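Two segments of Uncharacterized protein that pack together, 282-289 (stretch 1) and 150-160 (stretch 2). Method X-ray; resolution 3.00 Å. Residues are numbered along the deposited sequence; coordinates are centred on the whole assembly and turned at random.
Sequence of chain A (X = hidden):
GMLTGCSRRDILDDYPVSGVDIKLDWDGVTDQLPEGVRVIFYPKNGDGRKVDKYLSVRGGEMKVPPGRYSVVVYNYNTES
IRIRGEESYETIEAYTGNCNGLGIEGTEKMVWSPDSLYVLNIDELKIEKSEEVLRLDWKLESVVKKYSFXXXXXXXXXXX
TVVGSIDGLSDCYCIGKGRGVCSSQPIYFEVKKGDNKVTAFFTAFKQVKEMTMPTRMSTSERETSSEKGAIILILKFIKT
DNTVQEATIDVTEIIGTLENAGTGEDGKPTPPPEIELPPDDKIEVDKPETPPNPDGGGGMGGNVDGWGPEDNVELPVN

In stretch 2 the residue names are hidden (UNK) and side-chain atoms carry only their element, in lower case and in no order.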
# COMPACT_ATOMS: atom_id res chain seq x y z
N LYS A 282 -24.58 -17.17 11.92
CA LYS A 282 -25.21 -15.86 11.68
C LYS A 282 -24.75 -14.84 12.73
O LYS A 282 -24.54 -15.22 13.88
CB LYS A 282 -26.74 -16.02 11.67
CG LYS A 282 -27.34 -15.97 10.26
CD LYS A 282 -28.59 -16.86 10.04
CE LYS A 282 -29.82 -16.63 10.91
NZ LYS A 282 -30.83 -17.72 10.75
N ILE A 283 -24.52 -13.56 12.36
CA ILE A 283 -24.08 -12.60 13.38
C ILE A 283 -25.30 -12.08 14.13
O ILE A 283 -26.22 -11.52 13.53
CB ILE A 283 -23.21 -11.44 12.82
CG1 ILE A 283 -21.83 -11.94 12.39
CG2 ILE A 283 -23.03 -10.33 13.85
CD1 ILE A 283 -21.21 -11.14 11.31
N GLU A 284 -25.30 -12.23 15.45
CA GLU A 284 -26.37 -11.68 16.27
C GLU A 284 -25.79 -10.96 17.46
O GLU A 284 -25.05 -11.56 18.23
CB GLU A 284 -27.36 -12.76 16.73
CG GLU A 284 -28.42 -12.23 17.70
CD GLU A 284 -29.64 -13.09 17.95
OE1 GLU A 284 -29.74 -14.21 17.40
OE2 GLU A 284 -30.54 -12.61 18.68
N VAL A 285 -26.14 -9.68 17.62
CA VAL A 285 -25.73 -8.89 18.78
C VAL A 285 -26.79 -9.11 19.87
O VAL A 285 -27.99 -8.88 19.65
CB VAL A 285 -25.50 -7.39 18.47
CG1 VAL A 285 -25.14 -6.62 19.73
CG2 VAL A 285 -24.41 -7.22 17.42
N ASP A 286 -26.35 -9.61 21.03
CA ASP A 286 -27.25 -9.90 22.14
C ASP A 286 -27.55 -8.63 22.91
O ASP A 286 -26.63 -7.86 23.18
CB ASP A 286 -26.65 -10.98 23.05
CG ASP A 286 -26.31 -12.27 22.32
OD1 ASP A 286 -27.25 -12.91 21.76
OD2 ASP A 286 -25.12 -12.63 22.28
N LYS A 287 -28.84 -8.41 23.22
CA LYS A 287 -29.34 -7.26 23.98
C LYS A 287 -28.48 -7.06 25.22
O LYS A 287 -28.18 -8.03 25.91
CB LYS A 287 -30.83 -7.46 24.37
CG LYS A 287 -31.50 -6.24 25.05
CD LYS A 287 -33.00 -6.45 25.32
CE LYS A 287 -33.85 -5.22 25.05
NZ LYS A 287 -35.31 -5.51 25.13
N PRO A 288 -28.02 -5.82 25.49
CA PRO A 288 -27.18 -5.60 26.67
C PRO A 288 -27.89 -6.02 27.94
O PRO A 288 -29.12 -5.86 28.05
CB PRO A 288 -26.89 -4.10 26.64
CG PRO A 288 -27.87 -3.52 25.74
CD PRO A 288 -28.23 -4.56 24.75
N GLU A 289 -27.12 -6.58 28.89
CA GLU A 289 -27.61 -7.04 30.19
C GLU A 289 -28.24 -5.90 30.98
O GLU A 289 -27.96 -4.72 30.74
CB GLU A 289 -26.50 -7.70 31.01
CG GLU A 289 -26.19 -9.12 30.56
CD GLU A 289 -25.36 -9.97 31.51
OE1 GLU A 289 -25.54 -9.83 32.75
OE2 GLU A 289 -24.57 -10.80 31.02
N UNK A 150 -20.27 -6.45 2.60
CA UNK A 150 -21.49 -6.24 3.36
C UNK A 150 -21.87 -7.55 4.03
O UNK A 150 -21.75 -8.61 3.41
c UNK A 150 -22.60 -5.73 2.46
N UNK A 151 -22.21 -7.51 5.32
CA UNK A 151 -22.60 -8.73 6.00
C UNK A 151 -23.83 -8.44 6.85
O UNK A 151 -23.98 -7.36 7.43
c UNK A 151 -21.45 -9.41 6.77
c UNK A 151 -20.91 -8.53 7.87
c UNK A 151 -21.87 -10.76 7.32
N UNK A 152 -24.75 -9.39 6.84
CA UNK A 152 -25.99 -9.30 7.57
C UNK A 152 -25.75 -9.54 9.06
O UNK A 152 -25.06 -10.50 9.41
c UNK A 152 -29.20 -11.17 6.45
o UNK A 152 -29.77 -11.99 7.20
c UNK A 152 -26.92 -10.35 6.97
c UNK A 152 -28.40 -10.05 7.07
o UNK A 152 -29.17 -11.28 5.20
N UNK A 153 -26.30 -8.67 9.94
CA UNK A 153 -26.16 -8.78 11.40
C UNK A 153 -27.45 -8.37 12.17
O UNK A 153 -27.98 -7.26 11.99
c UNK A 153 -24.98 -7.98 11.87
N UNK A 154 -27.92 -9.29 13.04
CA UNK A 154 -29.12 -9.11 13.86
C UNK A 154 -28.84 -8.24 15.08
O UNK A 154 -27.76 -8.33 15.68
c UNK A 154 -29.67 -10.48 14.30
c UNK A 154 -31.58 -11.89 15.27
c UNK A 154 -31.10 -10.48 14.87
c UNK A 154 -32.75 -11.87 16.24
n UNK A 154 -33.20 -13.25 16.62
N UNK A 155 -29.82 -7.42 15.45
CA UNK A 155 -29.76 -6.58 16.63
C UNK A 155 -28.73 -5.48 16.61
O UNK A 155 -28.04 -5.24 17.61
N UNK A 156 -28.65 -4.76 15.50
CA UNK A 156 -27.71 -3.66 15.44
C UNK A 156 -28.25 -2.49 16.24
O UNK A 156 -27.49 -1.57 16.56
c UNK A 156 -26.68 -3.79 11.71
c UNK A 156 -27.39 -3.25 13.99
c UNK A 156 -25.25 -4.53 13.54
c UNK A 156 -26.68 -4.27 13.10
N UNK A 157 -29.54 -2.54 16.63
CA UNK A 157 -30.17 -1.50 17.46
C UNK A 157 -29.43 -1.35 18.79
O UNK A 157 -29.47 -0.28 19.40
c UNK A 157 -31.66 -1.79 17.71
o UNK A 157 -33.56 -4.81 18.21
c UNK A 157 -32.63 -4.17 17.68
c UNK A 157 -31.99 -3.06 18.49
o UNK A 157 -32.19 -4.41 16.52
N UNK A 158 -28.75 -2.43 19.21
CA UNK A 158 -27.97 -2.51 20.44
C UNK A 158 -26.52 -2.04 20.23
O UNK A 158 -25.79 -1.91 21.21
c UNK A 158 -31.96 -5.60 21.47
o UNK A 158 -33.23 -6.11 21.62
c UNK A 158 -30.39 -3.80 21.77
c UNK A 158 -30.97 -6.34 20.84
c UNK A 158 -31.67 -4.32 21.93
c UNK A 158 -29.69 -5.80 20.67
c UNK A 158 -29.39 -4.52 21.13
c UNK A 158 -28.00 -3.95 20.97
N UNK A 159 -26.12 -1.76 18.98
CA UNK A 159 -24.75 -1.34 18.70
C UNK A 159 -24.64 0.18 18.70
O UNK A 159 -25.48 0.87 18.12
c UNK A 159 -24.17 -3.46 17.41
c UNK A 159 -22.80 -1.40 17.10
c UNK A 159 -24.20 -1.93 17.38
N UNK A 160 -23.59 0.68 19.36
CA UNK A 160 -23.24 2.09 19.39
C UNK A 160 -22.38 2.39 18.19
O UNK A 160 -22.70 3.30 17.42
c UNK A 160 -22.49 2.44 20.67

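Position 150 carries a single side-chain carbon and lies out of reach of stretch 1; one carbon makes it alanine, A150, a small residue that fits a buried strand.

Position 151 has three carbons, one bearing the other two, and points toward stretch 1; one of its end carbons lies 4.1 Å from I283 CD1. This fork at CB is valine, and the apolar contact, made by V151 CG2, suits a buried site.

At 152 three carbons run in a row and the third holds two oxygens: a carboxylate, hence glutamate. E152 is exposed, where its charge can stay solvated.

Position 153 again shows one carbon, CB, 3.6 Å from I283 CG2, so it is alanine. The methyl of A153 makes a close apolar contact with I283 on the face that they share.

At 154 four carbons in a row end in a nitrogen, which lies 3.4 Å from E284 OE2; this is lysine. The extended chain of K154 lies on the face shared with E284, and its NZ forms a salt bridge with that carboxylate, in an exposed setting that suits both charges.

Position 155 has no side-chain atoms, and its backbone O lies 3.4 Å from V285 CB: glycine, G155. Its phi of 66° favours glycine, and an ideal CB on G155 would lie 2.7 Å from V285 O, a clash.

Position 156 has four carbons forked at the second, which is leucine; the apolar side chain of L156 suits a buried site, its CB pointing away from stretch 1. Position 157 has three carbons, the third with two oxygens, and makes no contact here; it is glutamate, E157, whose charge suits an exposed place on the 3-10 segment.

At 158 one carbon leads to a six-carbon ring bearing an oxygen; K287 CA stands 3.7 Å from the ring centroid, over the face, and a ring carbon lies 3.8 Å from P288 CD. This is tyrosine. The flat aromatic face of Y158 receives K287 CA in a CH-pi contact.

Position 159 has three carbons branching at the first, one of them 3.8 Å from V285 CG2, giving valine; V159 suits this buried apolar contact. Position 160 has one carbon and is out of reach: alanine, A160, a small methyl tolerated at an exposed corner.

The contact rests on parallel pairing: K154 N donates to I283 O at 2.8 Å, and V285 N donates to K154 O at 2.9 Å, both nearly straight. Alongside it, I283 packs on V151 and A153 and E284 bridges to K154; past it, V285, K287 and P288 meet Y158, and V285 meets V159.

Stretch 2, residues 150-160: AVEAKGLEYVA
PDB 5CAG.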